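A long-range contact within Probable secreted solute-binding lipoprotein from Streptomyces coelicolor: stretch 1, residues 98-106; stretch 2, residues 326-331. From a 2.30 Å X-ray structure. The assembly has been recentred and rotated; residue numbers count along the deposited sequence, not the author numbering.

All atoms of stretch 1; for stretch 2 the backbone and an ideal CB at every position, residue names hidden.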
# COMPACT_ATOMS: atom_id res chain seq x y z
N ARG C 98 1.47 -0.53 37.60
CA ARG C 98 1.21 -1.79 38.30
C ARG C 98 1.65 -2.82 37.28
O ARG C 98 1.48 -2.62 36.08
CB ARG C 98 -0.28 -1.94 38.65
CG ARG C 98 -1.23 -1.95 37.47
CD ARG C 98 -1.77 -3.36 37.21
NE ARG C 98 -2.28 -3.99 38.43
CZ ARG C 98 -3.21 -3.48 39.23
NH1 ARG C 98 -3.75 -2.30 38.95
NH2 ARG C 98 -3.60 -4.14 40.31
N GLY C 99 2.23 -3.92 37.74
CA GLY C 99 2.72 -4.89 36.78
C GLY C 99 4.23 -4.79 36.90
O GLY C 99 4.97 -5.71 36.56
N ARG C 100 4.67 -3.63 37.37
CA ARG C 100 6.08 -3.38 37.62
C ARG C 100 6.28 -3.76 39.09
O ARG C 100 7.40 -3.89 39.57
CB ARG C 100 6.42 -1.89 37.44
CG ARG C 100 6.61 -1.45 36.00
CD ARG C 100 7.91 -1.99 35.43
NE ARG C 100 9.07 -1.39 36.07
CZ ARG C 100 10.06 -2.07 36.65
NH1 ARG C 100 10.03 -3.40 36.68
NH2 ARG C 100 11.07 -1.42 37.21
N VAL C 101 5.15 -3.95 39.79
CA VAL C 101 5.12 -4.30 41.21
C VAL C 101 4.88 -5.78 41.48
O VAL C 101 4.01 -6.40 40.86
CB VAL C 101 4.00 -3.51 41.93
CG1 VAL C 101 4.08 -3.74 43.43
CG2 VAL C 101 4.09 -2.02 41.60
N LEU C 102 5.64 -6.36 42.40
CA LEU C 102 5.47 -7.77 42.74
C LEU C 102 4.04 -7.94 43.26
O LEU C 102 3.61 -7.22 44.15
CB LEU C 102 6.48 -8.15 43.83
CG LEU C 102 7.79 -8.85 43.45
CD1 LEU C 102 8.12 -8.66 42.00
CD2 LEU C 102 8.89 -8.32 44.34
N PRO C 103 3.28 -8.91 42.71
CA PRO C 103 1.89 -9.13 43.14
C PRO C 103 1.68 -9.09 44.65
O PRO C 103 0.77 -8.43 45.14
CB PRO C 103 1.57 -10.49 42.54
CG PRO C 103 2.32 -10.46 41.26
CD PRO C 103 3.66 -9.91 41.70
N ALA C 104 2.52 -9.81 45.40
CA ALA C 104 2.41 -9.82 46.85
C ALA C 104 2.65 -8.42 47.43
O ALA C 104 2.01 -8.01 48.40
CB ALA C 104 3.41 -10.81 47.44
N ALA C 105 3.59 -7.69 46.85
CA ALA C 105 3.88 -6.35 47.32
C ALA C 105 2.68 -5.43 47.14
O ALA C 105 2.31 -4.69 48.05
CB ALA C 105 5.07 -5.77 46.58
N LEU C 106 2.06 -5.48 45.97
CA LEU C 106 0.91 -4.64 45.70
C LEU C 106 -0.27 -4.98 46.61
O LEU C 106 -1.02 -4.10 47.03
CB LEU C 106 0.49 -4.75 44.24
CG LEU C 106 -0.77 -3.95 43.91
CD1 LEU C 106 -0.55 -2.48 44.26
CD2 LEU C 106 -1.12 -4.12 42.44
N UNK C 326 16.75 -5.04 48.61
CA UNK C 326 15.78 -5.96 48.07
C UNK C 326 14.66 -4.99 47.68
O UNK C 326 14.42 -4.01 48.39
CB UNK C 326 15.35 -7.06 49.05
N UNK C 327 13.99 -5.26 46.57
CA UNK C 327 12.94 -4.36 46.08
C UNK C 327 11.56 -4.98 46.02
O UNK C 327 11.42 -6.20 45.96
CB UNK C 327 13.31 -3.85 44.68
N UNK C 328 10.54 -4.12 46.02
CA UNK C 328 9.16 -4.56 45.93
C UNK C 328 8.71 -4.59 44.47
O UNK C 328 7.56 -4.92 44.20
CB UNK C 328 8.25 -3.65 46.76
N UNK C 329 9.61 -4.25 43.55
CA UNK C 329 9.28 -4.25 42.12
C UNK C 329 10.05 -5.34 41.39
O UNK C 329 11.09 -5.82 41.87
CB UNK C 329 9.58 -2.89 41.50
N UNK C 330 9.56 -5.73 40.21
CA UNK C 330 10.22 -6.75 39.40
C UNK C 330 11.53 -6.22 38.85
O UNK C 330 11.58 -5.10 38.33
CB UNK C 330 9.31 -7.21 38.26
N UNK C 331 12.59 -7.02 38.96
CA UNK C 331 13.92 -6.68 38.45
C UNK C 331 14.58 -7.97 37.98
O UNK C 331 14.10 -9.08 38.26
CB UNK C 331 14.77 -5.98 39.51

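The two segments lie side by side through a single beta bridge between Val101 and position 329, whose CA atoms are 4.3 Å apart. Two backbone hydrogen bonds make it: Leu102 N to the O of position 328 (3.0 Å), and the N of position 330 to Arg100 O (2.9 Å). Neither depends on a side chain, so the sequence is constrained by what surrounds them.

At position 326 the ideal CB has nothing of stretch 1 within 5.5 Å. The contact leaves the choice open, and the deposited residue is Asp326, whose carboxylate oxygens are hydrogen-bonded elsewhere in the structure.

Position 327 is also unconstrained, its CB pointing sideways. The residue is Met327, present as selenomethionine; its contact is through the backbone, its O lying 3.7 Å from Leu102 CD2.

Position 328 is more demanding. Its CB, directed sideways, lies 3.8 Å from Ala105 CB on the first turn of the helix, with methyls of Val101 and Leu102 a little over 5 Å away. The surroundings are apolar and the helix is close, so a small apolar side chain fits well. Ala328 supplies one methyl, packed against that of Ala105 (CB to CB, 3.8 Å).

At position 329 CA-to-CB points away overall, yet the ideal CB sits a tight 3.1 Å from Arg100 O. Val101 CG2 offers an apolar surface nearby, so an aliphatic chain that extends past the carbonyl is suitable; leucine, isoleucine or methionine could reach it. The residue is Leu329, with chi1 m and chi2 t, which brings CD2 to 3.7 Å from Val101 CG2.

Position 330 has its CB sideways, 4.2 Å from Leu102 CD1 and 4.9 Å from Gly99 O. The latter carbonyl is an acceptor within reach of a long donor, while Leu102 favours an aliphatic stem; lysine, glutamine or arginine would be plausible. Arg330 meets both demands. Its CD packs 3.7 Å from Leu102 CD1, and its NE donates to Gly99 O (3.1 Å, 167°), an acceptor near the guanidinium plane, where N-H bonds point. Val101 O and Pro103 CD lie over one face. The backbone adds a bond of its own: Arg100 NH1 donates to Arg330 O at 2.8 Å, and a water that donates to the same oxygen is held weakly by Arg100 NH2.

At position 331 the CB again points sideways, with no part of stretch 1 within 5.5 Å, so many residues would serve. It is Thr331, whose OG1 makes a weak hydrogen bond to Leu329 O (3.3 Å).

Stretch 2 326-331: DMALRT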
# COMPACT_ATOMS: atom_id res chain seq x y z
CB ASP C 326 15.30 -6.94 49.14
CG ASP C 326 16.41 -7.83 49.66
OD1 ASP C 326 17.12 -8.45 48.83
OD2 ASP C 326 16.57 -7.91 50.90
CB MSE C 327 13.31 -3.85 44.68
CG MSE C 327 14.67 -3.19 44.58
SE MSE C 327 14.78 -1.57 45.61
CE MSE C 327 13.92 -0.38 44.36
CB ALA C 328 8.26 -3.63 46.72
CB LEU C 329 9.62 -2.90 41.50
CG LEU C 329 9.17 -1.64 42.25
CD1 LEU C 329 9.64 -0.40 41.50
CD2 LEU C 329 7.66 -1.64 42.39
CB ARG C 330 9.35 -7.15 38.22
CG ARG C 330 7.86 -7.13 38.48
CD ARG C 330 7.26 -8.50 38.39
NE ARG C 330 5.97 -8.45 37.72
CZ ARG C 330 5.08 -9.43 37.71
NH1 ARG C 330 5.34 -10.57 38.34
NH2 ARG C 330 3.93 -9.27 37.07
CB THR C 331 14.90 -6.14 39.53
OG1 THR C 331 14.17 -5.62 40.63
CG2 THR C 331 15.77 -5.06 38.94
O HOH W 1 13.93 -3.43 37.10
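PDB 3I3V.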